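Local coordinates for protein nitroalkane oxidase (Podospora anserina, PDB 3MKH) that oxidises primary and secondary nitroalkanes, preferably longer ones, to aldehydes or ketones with FAD and molecular oxygen, releasing nitrite and hydrogen peroxide, at residues Arg19-Asn24 with Ala57-Gly62; Leu42-Thr47 with Ala171-Gly176; Ile80-Cys85 with Ala274-Ala279; Glu84-Ser87 with Ala92-Thr95; Val282-Ala287 with Asn390-Leu395. All blocks are in the same frame, centred on the assembly; numbering follows the deposited sequence.

Contact 1: residues Arg19-Asn24 with Ala57-Gly62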
# COMPACT_ATOMS: atom_id res chain seq x y z
N ARG A 19 -6.03 22.20 25.00
CA ARG A 19 -5.30 21.30 25.90
C ARG A 19 -5.98 21.25 27.27
O ARG A 19 -6.18 20.18 27.85
CB ARG A 19 -3.85 21.75 26.05
CG ARG A 19 -3.01 21.67 24.78
CD ARG A 19 -1.61 22.21 25.03
NE ARG A 19 -0.84 21.31 25.88
CZ ARG A 19 -0.48 21.57 27.13
NH1 ARG A 19 -0.79 22.74 27.68
NH2 ARG A 19 0.21 20.67 27.82
N SER A 20 -6.34 22.42 27.77
CA SER A 20 -6.98 22.53 29.09
C SER A 20 -8.38 21.90 29.11
O SER A 20 -8.75 21.17 30.04
CB SER A 20 -7.03 24.01 29.52
OG SER A 20 -7.58 24.15 30.81
N LEU A 21 -9.18 22.19 28.08
CA LEU A 21 -10.51 21.59 27.98
C LEU A 21 -10.46 20.07 27.94
O LEU A 21 -11.21 19.37 28.66
CB LEU A 21 -11.20 22.09 26.72
CG LEU A 21 -12.67 21.67 26.74
CD1 LEU A 21 -13.50 22.82 27.30
CD2 LEU A 21 -13.15 21.27 25.36
N ALA A 22 -9.60 19.54 27.08
CA ALA A 22 -9.49 18.10 26.91
C ALA A 22 -9.09 17.46 28.22
O ALA A 22 -9.69 16.48 28.66
CB ALA A 22 -8.49 17.75 25.82
N ARG A 23 -8.07 18.03 28.87
CA ARG A 23 -7.58 17.48 30.13
C ARG A 23 -8.60 17.61 31.28
O ARG A 23 -8.75 16.69 32.08
CB ARG A 23 -6.24 18.13 30.50
CG ARG A 23 -5.83 17.95 31.95
CD ARG A 23 -5.20 16.59 32.21
NE ARG A 23 -3.94 16.42 31.50
CZ ARG A 23 -2.81 17.05 31.82
NH1 ARG A 23 -2.80 17.89 32.86
NH2 ARG A 23 -1.70 16.83 31.12
N ASN A 24 -9.30 18.74 31.35
CA ASN A 24 -10.20 18.99 32.47
C ASN A 24 -11.59 18.41 32.33
O ASN A 24 -12.20 18.06 33.32
CB ASN A 24 -10.33 20.49 32.74
CG ASN A 24 -9.08 21.08 33.33
OD1 ASN A 24 -8.29 20.39 33.97
ND2 ASN A 24 -8.90 22.37 33.14
N ALA A 57 -18.29 26.41 29.75
CA ALA A 57 -17.02 26.93 29.23
C ALA A 57 -17.16 27.67 27.89
O ALA A 57 -16.19 28.21 27.37
CB ALA A 57 -16.00 25.79 29.11
N GLY A 58 -18.38 27.70 27.34
CA GLY A 58 -18.66 28.44 26.12
C GLY A 58 -18.55 27.65 24.82
O GLY A 58 -18.58 28.25 23.74
N ILE A 59 -18.43 26.33 24.90
CA ILE A 59 -18.15 25.52 23.71
C ILE A 59 -19.26 25.59 22.64
O ILE A 59 -18.98 25.64 21.45
CB ILE A 59 -17.82 24.04 24.05
CG1 ILE A 59 -16.61 23.97 24.97
CG2 ILE A 59 -17.46 23.25 22.79
CD1 ILE A 59 -15.34 24.51 24.32
N LEU A 60 -20.51 25.60 23.08
CA LEU A 60 -21.62 25.66 22.14
C LEU A 60 -21.71 27.04 21.46
O LEU A 60 -22.00 27.13 20.27
CB LEU A 60 -22.94 25.29 22.83
CG LEU A 60 -23.33 23.80 22.82
CD1 LEU A 60 -22.16 22.87 22.85
CD2 LEU A 60 -24.37 23.44 23.88
N LYS A 61 -21.47 28.10 22.22
CA LYS A 61 -21.43 29.44 21.60
C LYS A 61 -20.42 29.47 20.45
O LYS A 61 -20.63 30.14 19.43
CB LYS A 61 -21.06 30.51 22.64
CG LYS A 61 -21.97 30.56 23.87
CD LYS A 61 -21.55 31.71 24.80
CE LYS A 61 -21.62 31.31 26.27
NZ LYS A 61 -21.53 32.49 27.20
N GLY A 62 -19.32 28.75 20.64
CA GLY A 62 -18.27 28.67 19.65
C GLY A 62 -18.62 27.87 18.41
O GLY A 62 -17.90 27.92 17.41

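Contact 2: residues Leu42-Thr47 with Ala171-Gly176. With FAD (flavin-adenine dinucleotide), chain E.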
# COMPACT_ATOMS: atom_id res chain seq x y z
N LEU A 42 -25.90 3.76 29.05
CA LEU A 42 -25.59 4.57 30.23
C LEU A 42 -24.23 5.28 30.10
O LEU A 42 -23.96 6.25 30.83
CB LEU A 42 -25.60 3.72 31.51
CG LEU A 42 -26.86 3.61 32.39
CD1 LEU A 42 -28.14 3.58 31.57
CD2 LEU A 42 -26.77 2.37 33.27
N ARG A 43 -23.36 4.78 29.23
CA ARG A 43 -22.09 5.46 29.02
C ARG A 43 -22.35 6.87 28.49
O ARG A 43 -21.84 7.85 29.02
CB ARG A 43 -21.18 4.69 28.05
CG ARG A 43 -20.57 3.46 28.68
CD ARG A 43 -19.38 2.90 27.91
NE ARG A 43 -18.68 1.92 28.74
CZ ARG A 43 -17.45 1.47 28.52
NH1 ARG A 43 -16.74 1.89 27.47
NH2 ARG A 43 -16.92 0.60 29.37
N PHE A 44 -23.14 6.95 27.43
CA PHE A 44 -23.56 8.24 26.87
C PHE A 44 -24.22 9.10 27.96
O PHE A 44 -23.81 10.22 28.20
CB PHE A 44 -24.55 7.99 25.72
CG PHE A 44 -25.36 9.19 25.36
CD1 PHE A 44 -24.79 10.26 24.69
CD2 PHE A 44 -26.72 9.23 25.65
CE1 PHE A 44 -25.54 11.35 24.33
CE2 PHE A 44 -27.48 10.32 25.30
CZ PHE A 44 -26.89 11.39 24.64
N GLN A 45 -25.24 8.56 28.61
CA GLN A 45 -25.97 9.34 29.61
C GLN A 45 -25.04 9.89 30.69
O GLN A 45 -25.18 11.04 31.10
CB GLN A 45 -27.12 8.53 30.22
CG GLN A 45 -28.23 8.19 29.25
CD GLN A 45 -29.45 7.58 29.94
OE1 GLN A 45 -30.59 8.05 29.76
NE2 GLN A 45 -29.22 6.56 30.74
N SER A 46 -24.07 9.08 31.11
CA SER A 46 -23.16 9.47 32.18
C SER A 46 -22.27 10.66 31.80
O SER A 46 -21.62 11.24 32.66
CB SER A 46 -22.27 8.30 32.61
OG SER A 46 -21.20 8.08 31.69
N THR A 47 -22.21 11.01 30.52
CA THR A 47 -21.38 12.16 30.12
C THR A 47 -22.11 13.51 30.17
O THR A 47 -21.54 14.53 29.82
CB THR A 47 -20.78 11.98 28.70
OG1 THR A 47 -21.84 11.89 27.74
CG2 THR A 47 -19.94 10.71 28.63
N ALA A 171 -27.58 8.95 13.67
CA ALA A 171 -27.56 10.40 13.81
C ALA A 171 -27.23 10.79 15.24
O ALA A 171 -28.07 10.77 16.15
CB ALA A 171 -28.86 11.02 13.35
N THR A 172 -25.97 11.15 15.43
CA THR A 172 -25.43 11.37 16.76
C THR A 172 -26.24 12.40 17.55
O THR A 172 -26.51 13.50 17.06
CB THR A 172 -23.96 11.82 16.65
OG1 THR A 172 -23.23 10.84 15.91
CG2 THR A 172 -23.36 11.99 18.02
N ASN A 173 -26.62 12.02 18.77
CA ASN A 173 -27.36 12.89 19.70
C ASN A 173 -28.88 12.97 19.47
O ASN A 173 -29.58 13.56 20.29
CB ASN A 173 -26.83 14.35 19.68
CG ASN A 173 -25.43 14.49 20.24
OD1 ASN A 173 -24.78 15.55 20.03
ND2 ASN A 173 -24.95 13.50 20.96
N CYS A 174 -29.40 12.43 18.36
CA CYS A 174 -30.79 12.71 17.99
C CYS A 174 -31.82 12.32 19.05
O CYS A 174 -32.92 12.90 19.11
CB CYS A 174 -31.15 12.05 16.65
SG CYS A 174 -31.24 10.24 16.72
N ALA A 175 -31.48 11.35 19.90
CA ALA A 175 -32.44 10.87 20.89
C ALA A 175 -32.40 11.62 22.24
O ALA A 175 -33.25 11.42 23.09
CB ALA A 175 -32.28 9.35 21.10
N GLY A 176 -31.40 12.50 22.42
CA GLY A 176 -31.31 13.29 23.64
C GLY A 176 -30.80 12.50 24.84
O GLY A 176 -30.56 11.29 24.73
PA FAD E . -24.15 3.83 2.87
O1A FAD E . -25.31 4.26 2.09
O2A FAD E . -24.36 3.10 4.12
O5B FAD E . -23.20 2.96 1.91
C5B FAD E . -22.49 1.83 2.41
C4B FAD E . -21.40 1.33 1.43
O4B FAD E . -22.03 0.88 0.23
C3B FAD E . -20.46 2.46 1.01
O3B FAD E . -19.35 2.53 1.90
C2B FAD E . -19.99 1.98 -0.36
O2B FAD E . -18.88 1.10 -0.21
C1B FAD E . -21.20 1.22 -0.91
N9A FAD E . -21.94 2.12 -1.84
C8A FAD E . -23.19 2.54 -1.69
N7A FAD E . -23.52 3.33 -2.70
C5A FAD E . -22.47 3.42 -3.50
C6A FAD E . -22.23 4.08 -4.70
N6A FAD E . -23.16 4.83 -5.26
N1A FAD E . -21.03 3.95 -5.27
C2A FAD E . -20.09 3.21 -4.72
N3A FAD E . -20.29 2.56 -3.59
C4A FAD E . -21.46 2.65 -2.96
N1 FAD E . -25.21 10.34 10.45
C2 FAD E . -25.95 11.50 10.57
O2 FAD E . -26.90 11.70 9.82
N3 FAD E . -25.62 12.45 11.54
C4 FAD E . -24.55 12.23 12.40
O4 FAD E . -24.26 13.06 13.26
C4X FAD E . -23.80 11.06 12.28
N5 FAD E . -22.71 10.81 13.12
C5X FAD E . -22.21 9.51 13.21
C6 FAD E . -21.37 9.14 14.26
C7 FAD E . -20.88 7.84 14.33
C7M FAD E . -19.97 7.42 15.48
C8 FAD E . -21.23 6.92 13.36
C8M FAD E . -20.70 5.48 13.43
C9 FAD E . -22.06 7.29 12.31
C9A FAD E . -22.55 8.58 12.23
N10 FAD E . -23.39 8.96 11.18
C10 FAD E . -24.13 10.12 11.30
C1' FAD E . -23.47 8.14 9.95
C2' FAD E . -22.38 8.54 8.95
O2' FAD E . -22.56 9.89 8.54
C3' FAD E . -22.33 7.62 7.72
O3' FAD E . -21.16 7.93 6.98
C4' FAD E . -23.54 7.77 6.79
O4' FAD E . -24.64 7.02 7.29
C5' FAD E . -23.20 7.25 5.39
O5' FAD E . -22.70 5.92 5.43
P FAD E . -22.01 5.26 4.15
O1P FAD E . -21.08 6.24 3.58
O2P FAD E . -21.51 3.94 4.51
O3P FAD E . -23.26 5.14 3.14

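Contact 3: residues Ile80-Cys85 with Ala274-Ala279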
# COMPACT_ATOMS: atom_id res chain seq x y z
N ILE A 80 -7.69 22.91 15.16
CA ILE A 80 -6.76 22.85 16.28
C ILE A 80 -7.44 22.24 17.50
O ILE A 80 -6.92 21.32 18.12
CB ILE A 80 -6.16 24.24 16.60
CG1 ILE A 80 -5.19 24.65 15.48
CG2 ILE A 80 -5.49 24.23 17.97
CD1 ILE A 80 -4.80 26.14 15.46
N LEU A 81 -8.63 22.72 17.81
CA LEU A 81 -9.37 22.19 18.95
C LEU A 81 -9.65 20.69 18.76
O LEU A 81 -9.43 19.88 19.66
CB LEU A 81 -10.68 22.96 19.14
CG LEU A 81 -11.67 22.35 20.13
CD1 LEU A 81 -11.12 22.40 21.54
CD2 LEU A 81 -13.01 23.08 20.07
N VAL A 82 -10.17 20.34 17.59
CA VAL A 82 -10.56 18.96 17.32
C VAL A 82 -9.38 17.98 17.39
O VAL A 82 -9.50 16.87 17.93
CB VAL A 82 -11.29 18.84 15.96
CG1 VAL A 82 -11.48 17.39 15.59
CG2 VAL A 82 -12.65 19.54 16.03
N GLU A 83 -8.23 18.38 16.84
CA GLU A 83 -7.04 17.54 16.88
C GLU A 83 -6.65 17.24 18.33
O GLU A 83 -6.42 16.08 18.71
CB GLU A 83 -5.84 18.18 16.12
CG GLU A 83 -4.52 17.39 16.32
CD GLU A 83 -3.26 18.13 15.83
OE1 GLU A 83 -3.38 19.12 15.08
OE2 GLU A 83 -2.14 17.71 16.21
N GLU A 84 -6.58 18.29 19.15
CA GLU A 84 -6.22 18.11 20.54
C GLU A 84 -7.23 17.19 21.26
O GLU A 84 -6.84 16.27 21.97
CB GLU A 84 -6.11 19.47 21.24
CG GLU A 84 -5.81 19.36 22.75
CD GLU A 84 -4.49 18.64 23.06
OE1 GLU A 84 -3.58 18.59 22.19
OE2 GLU A 84 -4.37 18.12 24.18
N CYS A 85 -8.53 17.45 21.08
CA CYS A 85 -9.54 16.65 21.77
C CYS A 85 -9.48 15.18 21.38
O CYS A 85 -9.55 14.30 22.25
CB CYS A 85 -10.95 17.20 21.55
SG CYS A 85 -11.20 18.78 22.35
N ALA A 274 -15.98 17.64 6.90
CA ALA A 274 -14.89 16.89 6.25
C ALA A 274 -13.51 17.40 6.70
O ALA A 274 -12.58 16.62 6.93
CB ALA A 274 -15.02 16.99 4.72
N VAL A 275 -13.38 18.72 6.82
CA VAL A 275 -12.13 19.32 7.29
C VAL A 275 -11.85 18.86 8.71
O VAL A 275 -10.72 18.50 9.06
CB VAL A 275 -12.19 20.88 7.24
CG1 VAL A 275 -10.92 21.51 7.85
CG2 VAL A 275 -12.40 21.37 5.80
N LEU A 276 -12.89 18.84 9.54
CA LEU A 276 -12.74 18.52 10.95
C LEU A 276 -12.47 17.02 11.15
O LEU A 276 -11.81 16.64 12.10
CB LEU A 276 -13.95 18.98 11.75
CG LEU A 276 -13.87 20.40 12.34
CD1 LEU A 276 -12.84 21.30 11.67
CD2 LEU A 276 -15.23 21.06 12.44
N VAL A 277 -12.98 16.19 10.24
CA VAL A 277 -12.62 14.78 10.22
C VAL A 277 -11.13 14.60 9.92
O VAL A 277 -10.47 13.70 10.47
CB VAL A 277 -13.49 13.96 9.23
CG1 VAL A 277 -12.89 12.55 9.01
CG2 VAL A 277 -14.93 13.85 9.76
N GLY A 278 -10.59 15.46 9.06
CA GLY A 278 -9.16 15.50 8.83
C GLY A 278 -8.45 15.68 10.16
O GLY A 278 -7.55 14.92 10.55
N ALA A 279 -8.93 16.66 10.92
CA ALA A 279 -8.31 16.97 12.19
C ALA A 279 -8.47 15.83 13.21
O ALA A 279 -7.58 15.60 14.03
CB ALA A 279 -8.82 18.29 12.74

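Contact 4: residues Glu84-Ser87 with Ala92-Thr95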
# COMPACT_ATOMS: atom_id res chain seq x y z
N GLU A 84 -6.58 18.29 19.15
CA GLU A 84 -6.22 18.11 20.54
C GLU A 84 -7.23 17.19 21.26
O GLU A 84 -6.84 16.27 21.97
CB GLU A 84 -6.11 19.47 21.24
CG GLU A 84 -5.81 19.36 22.75
CD GLU A 84 -4.49 18.64 23.06
OE1 GLU A 84 -3.58 18.59 22.19
OE2 GLU A 84 -4.37 18.12 24.18
N CYS A 85 -8.53 17.45 21.08
CA CYS A 85 -9.54 16.65 21.77
C CYS A 85 -9.48 15.18 21.38
O CYS A 85 -9.55 14.30 22.25
CB CYS A 85 -10.95 17.20 21.55
SG CYS A 85 -11.20 18.78 22.35
N TYR A 86 -9.33 14.92 20.09
CA TYR A 86 -9.23 13.55 19.62
C TYR A 86 -7.95 12.83 20.03
O TYR A 86 -7.92 11.60 20.14
CB TYR A 86 -9.45 13.44 18.09
CG TYR A 86 -10.80 12.87 17.78
CD1 TYR A 86 -11.96 13.52 18.20
CD2 TYR A 86 -10.93 11.65 17.12
CE1 TYR A 86 -13.20 13.00 17.95
CE2 TYR A 86 -12.20 11.11 16.87
CZ TYR A 86 -13.32 11.81 17.29
OH TYR A 86 -14.59 11.32 17.06
N SER A 87 -6.89 13.59 20.28
CA SER A 87 -5.66 12.96 20.73
C SER A 87 -5.83 12.50 22.18
O SER A 87 -5.02 11.73 22.68
CB SER A 87 -4.47 13.93 20.62
OG SER A 87 -4.47 14.87 21.69
N ALA A 92 -16.09 11.17 24.12
CA ALA A 92 -16.77 12.30 24.75
C ALA A 92 -16.64 13.54 23.87
O ALA A 92 -17.55 14.37 23.82
CB ALA A 92 -16.21 12.57 26.14
N ALA A 93 -15.53 13.66 23.15
CA ALA A 93 -15.37 14.77 22.21
C ALA A 93 -16.44 14.75 21.12
O ALA A 93 -17.02 15.78 20.78
CB ALA A 93 -13.98 14.76 21.58
N LEU A 94 -16.70 13.57 20.55
CA LEU A 94 -17.59 13.49 19.40
C LEU A 94 -19.01 13.94 19.75
O LEU A 94 -19.69 14.58 18.94
CB LEU A 94 -17.59 12.08 18.81
CG LEU A 94 -18.40 11.95 17.51
CD1 LEU A 94 -17.92 12.98 16.50
CD2 LEU A 94 -18.30 10.55 16.95
N THR A 95 -19.46 13.62 20.96
CA THR A 95 -20.80 14.04 21.38
C THR A 95 -20.92 15.56 21.32
O THR A 95 -21.92 16.10 20.82
CB THR A 95 -21.14 13.51 22.78
OG1 THR A 95 -21.23 12.09 22.71
CG2 THR A 95 -22.47 14.06 23.27

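Contact 5: residues Val282-Ala287 with Asn390-Leu395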
# COMPACT_ATOMS: atom_id res chain seq x y z
N VAL A 282 -5.74 13.45 12.37
CA VAL A 282 -4.46 13.94 12.88
C VAL A 282 -4.32 13.67 14.37
O VAL A 282 -3.25 13.27 14.84
CB VAL A 282 -4.27 15.47 12.62
CG1 VAL A 282 -2.93 15.95 13.20
CG2 VAL A 282 -4.37 15.79 11.12
N GLY A 283 -5.39 13.91 15.11
CA GLY A 283 -5.37 13.71 16.56
C GLY A 283 -5.11 12.27 16.95
O GLY A 283 -4.33 11.99 17.87
N LEU A 284 -5.77 11.33 16.28
CA LEU A 284 -5.53 9.92 16.58
C LEU A 284 -4.11 9.51 16.19
O LEU A 284 -3.49 8.71 16.87
CB LEU A 284 -6.53 9.02 15.86
CG LEU A 284 -7.99 9.14 16.23
CD1 LEU A 284 -8.83 8.17 15.38
CD2 LEU A 284 -8.20 8.87 17.74
N MET A 285 -3.62 10.05 15.08
CA MET A 285 -2.27 9.71 14.61
C MET A 285 -1.24 10.21 15.61
O MET A 285 -0.32 9.48 15.98
CB MET A 285 -2.01 10.29 13.22
CG MET A 285 -2.91 9.65 12.16
SD MET A 285 -2.85 10.43 10.53
CE MET A 285 -1.23 9.89 9.99
N ARG A 286 -1.41 11.45 16.04
CA ARG A 286 -0.57 12.02 17.09
C ARG A 286 -0.62 11.14 18.35
O ARG A 286 0.41 10.80 18.92
CB ARG A 286 -1.03 13.46 17.41
CG ARG A 286 -0.44 14.01 18.69
CD ARG A 286 -0.09 15.48 18.54
NE ARG A 286 -1.24 16.40 18.51
CZ ARG A 286 -1.88 16.83 19.59
NH1 ARG A 286 -1.53 16.37 20.79
NH2 ARG A 286 -2.87 17.70 19.48
N ALA A 287 -1.83 10.77 18.78
CA ALA A 287 -1.94 9.93 19.98
C ALA A 287 -1.24 8.57 19.79
O ALA A 287 -0.58 8.09 20.70
CB ALA A 287 -3.41 9.71 20.38
N ASN A 390 -9.78 0.99 16.95
CA ASN A 390 -11.23 0.91 16.88
C ASN A 390 -11.93 2.26 16.85
O ASN A 390 -13.10 2.34 16.50
CB ASN A 390 -11.77 0.03 17.99
CG ASN A 390 -11.56 -1.43 17.70
OD1 ASN A 390 -12.12 -1.95 16.75
ND2 ASN A 390 -10.71 -2.09 18.48
N THR A 391 -11.21 3.32 17.20
CA THR A 391 -11.71 4.68 16.98
C THR A 391 -11.44 5.07 15.54
O THR A 391 -12.31 5.58 14.82
CB THR A 391 -11.03 5.68 17.96
OG1 THR A 391 -11.29 5.27 19.31
CG2 THR A 391 -11.56 7.11 17.75
N ALA A 392 -10.21 4.81 15.09
CA ALA A 392 -9.78 5.25 13.77
C ALA A 392 -10.60 4.66 12.63
O ALA A 392 -10.88 5.34 11.62
CB ALA A 392 -8.27 4.93 13.58
N VAL A 393 -11.03 3.40 12.77
CA VAL A 393 -11.73 2.77 11.64
C VAL A 393 -13.08 3.41 11.30
O VAL A 393 -13.60 3.21 10.21
CB VAL A 393 -11.89 1.23 11.77
CG1 VAL A 393 -10.54 0.57 11.85
CG2 VAL A 393 -12.75 0.88 12.96
N VAL A 394 -13.66 4.17 12.23
CA VAL A 394 -14.88 4.91 11.91
C VAL A 394 -14.65 6.09 10.95
O VAL A 394 -15.56 6.53 10.27
CB VAL A 394 -15.59 5.42 13.18
CG1 VAL A 394 -15.08 6.82 13.55
CG2 VAL A 394 -17.08 5.42 12.95
N LEU A 395 -13.43 6.63 10.93
CA LEU A 395 -13.21 7.89 10.21
C LEU A 395 -13.48 7.80 8.71
O LEU A 395 -14.12 8.68 8.14
CB LEU A 395 -11.82 8.46 10.51
CG LEU A 395 -11.56 8.79 12.00
CD1 LEU A 395 -10.16 9.38 12.14
CD2 LEU A 395 -12.61 9.76 12.58

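Contact 1: residues Arg19-Asn24 with Ala57-Gly62
Leu-21 and Ile-59 reach toward each other and meet tip to tip near the protein surface. The CD1 methyl of Leu-21 lies 3.9 Å from Ile-59 CD1, and Leu-21 CD2 is 4.0 Å from the same Ile-59 CD1, which therefore sits against the fork of the leucine. Leu-21 has CG anti to the backbone N (chi1 -170°), which carries the fork outward from helix 9-33. Ile-59 answers with its longer branch: CG1 is anti to the carbonyl carbon and leads on to CD1, while CG2 takes the place beside that carbon. The turn that presents Ile-59 is a Schellman motif at the end of helix 48-56. Gly-58 leaves the helix with a positive phi of 93°, a geometry in which a CB would press on the carbonyl O of the residue before. Ala-57, next to this glycine, adds a lighter contact at the margin, its CB 4.3 Å from Leu-21 CD1. No hydrogen bond crosses, so the two segments are joined by methyl packing alone, within the helical N-terminal domain of the acyl-CoA dehydrogenase family. Behind the contact, Ile-59 also rests on Ala-54 of helix 48-56. On a different side of helix 9-33, Ala-22 packs on Val-88 of helix 75-88.

Contact 2: residues Leu42-Thr47 with Ala171-Gly176
Phe-44 and Asn-173 mark the closest backbone approach, 9.4 Å between their CA atoms, where helix 41-45 faces two overlapping beta turns: type II from Ala-171 to Cys-174 and type I from Asn-173 to Gly-176. The Phe-44 ring fills most of that distance. With CG anti to the backbone N (chi1 162°), it is directed at the turns and brings its edge to the Gly-176 carbonyl: CE2 is 3.3 Å from Gly-176 O, which lies near the ring plane. The slightly positive ring hydrogens probably suit this oxygen. At CE1 the ring nears the side-chain amide of Asn-173, the two planes 34° apart; the Phe-44 ring also stacks with that of Trp-177. Were Phe-44 replaced by an alanine, the Gly-176 carbonyl would probably lose its aromatic edge and a gap would open beside Trp-177. Phe-44 O accepts two bonds, from Thr-47 N at 2.9 Å and Thr-47 OG1 at 2.6 Å, the hydroxyl lying in the carbonyl plane on a lone pair. Just before Asn-173 in the chain, the first turn meets the flavin: Thr-172 N gives a weak 3.4 Å hydrogen bond to FAD O4, and Thr-172 OG1 comes within 2.8 Å of FAD N5. Thr-47 leans on Tyr-33 of helix 9-33, Thr-172 on Ala-98 of helix 90-109, and Ala-171 and Cys-174 on strand 130-133, so the contact joins the helical N-terminal part to the sheet.

Contact 3: residues Ile80-Cys85 with Ala274-Ala279
Glu-83 OE2, on a residue whose backbone leans against Ala-279, is gripped by two arginines, Arg-286 through NE and Arg-328 through NH2, both in salt bridges. The other oxygen, OE1, is hydrogen-bonded to Tyr-426 OH of the third subunit, so both oxygens of this buried carboxylate are engaged. Glu-83 reaches these partners with its chain extended, leaving its CA against the neighbouring helix. There Ala-279 O takes a CA-H...O contact from Glu-83 CA at 3.5 Å, with 141° at the hydrogen. The small alanine allows the closeness, the CA atoms of Glu-83 and Ala-279 being 4.9 Å apart. The axes of 80-85 and 274-279, parts of helices 75-88 and 262-298, cross at -39° and come within 8.5 Å, bringing together the two helical domains of the acyl-CoA dehydrogenase fold. Val-82 uses both branches. Its CG1, anti to the backbone N (chi1 170°), lies 4.0 Å from Ala-279 CB and 3.6 Å from Leu-276 O. Its CG2 meets Leu-276 CG at 4.0 Å, the two side chains crossing at about a right angle. The Leu-276 side chain is about 7 Å from that of Asp-399, the probable proton acceptor.

Contact 4: residues Glu84-Ser87 with Ala92-Thr95
Tyr-86 lays its ring obliquely beside Ala-93 and carries its hydroxyl on to Leu-94. Ala-93 CB is 4.1 Å from Tyr-86 CE1, and CD1 of the ring is as near, so the methyl meets one flank of the tyrosine. Farther out, Tyr-86 OH lies 3.6 Å from Leu-94 CB and 3.8 Å from each of Leu-94 CD1 and CD2. The hydroxyl oxygen is thus bordered by the whole leucine side chain. The Tyr-86 hydroxyl has its hydrogen bond elsewhere, with His-235 NE2. A leucine in place of Tyr-86 would probably leave His-235 without this partner and a gap beside Leu-94. Ala-93 CB is also 3.9 Å from Cys-85 CB, and the CA atoms of Cys-85 and Ala-93 stand 6.1 Å apart, an approach that the small side chains permit. Ser-87 turns back on its own helix: OG donates to Glu-84 O at 2.8 Å, tilted 23° from the carbonyl plane, and so supplements the weak backbone bond from Ser-87 N to the same oxygen. Met-280 of helix 262-298 touches both Tyr-86 and Leu-94. The arrangement is a pair of consecutive helices, 75-88 and 90-109, folded against each other across a tight connection in the N-terminal domain of the acyl-CoA dehydrogenase family, with Leu-94 placed in the FAD pocket.

Contact 5: residues Val282-Ala287 with Asn390-Leu395
Leu-284, the third residue of 282-287, makes every touch with 390-395. Its CG is anti to the carbonyl carbon (chi1 -65°) and the chain runs on extended to CD1, which packs against Thr-391, Ala-392 and Leu-395. The fit is tight: Leu-284 CD1 is 3.5 Å from Ala-392 CA, closer than carbons usually come, and 3.7 Å from Ala-392 CB. The same methyl is 3.7 Å from Leu-395 CD1, while Leu-284 CD2 lies 3.8 Å from Thr-391 CG2. Thr-391 can offer that methyl because its hydroxyl is turned back along its own helix, hydrogen-bonded to Asp-387 O. These three residues are brought together at the junction of helices 385-392 and 394-397, where Val-394 N bonds to Thr-391 O at 3.2 Å and Leu-395 N to Ala-392 O at 2.9 Å. These short-range bonds keep Leu-395 beside Ala-392. Farther along the first segment, Arg-286 binds Glu-84 OE1 through NH2 and makes a cation-pi contact with Trp-422 of the third subunit. In 390-395, Asn-390 is hydrogen-bonded through ND2 to Asn-390 OD1, and through its O to Tyr-379 OH, both of the second subunit, and Val-394 lines the FAD pocket. Leu-284 and Thr-391 both touch Tyr-86 of helix 75-88, and Ala-392 and Leu-395 rest on helix 345-374, so the contact lies within the C-terminal helices, with helix 75-88 of the N-terminal part on one side and helix 345-374 also packed against it.

Contacts 3, 4 and 5 cluster in the chain, their centres 9 to 11 Å apart. Contacts 3 and 4 share helix 75-88, contacts 3 and 5 share helix 262-298, and salt bridges from Glu-83 and Glu-84 to Arg-286 tie the group together. Contact 1 closes first along the chain and lies at the surface, its Arg-19 packing on Glu-84. Contact 2 joins the N-terminal helices to the loop before strand 184-191; contact 3 spans the longest stretch of chain. Contact 4 falls between the segments of contact 2 and touches it through Thr-95. Contacts 2, 4 and 5 each contribute residues to the FAD pocket, so helical domains and sheet meet around the flavin.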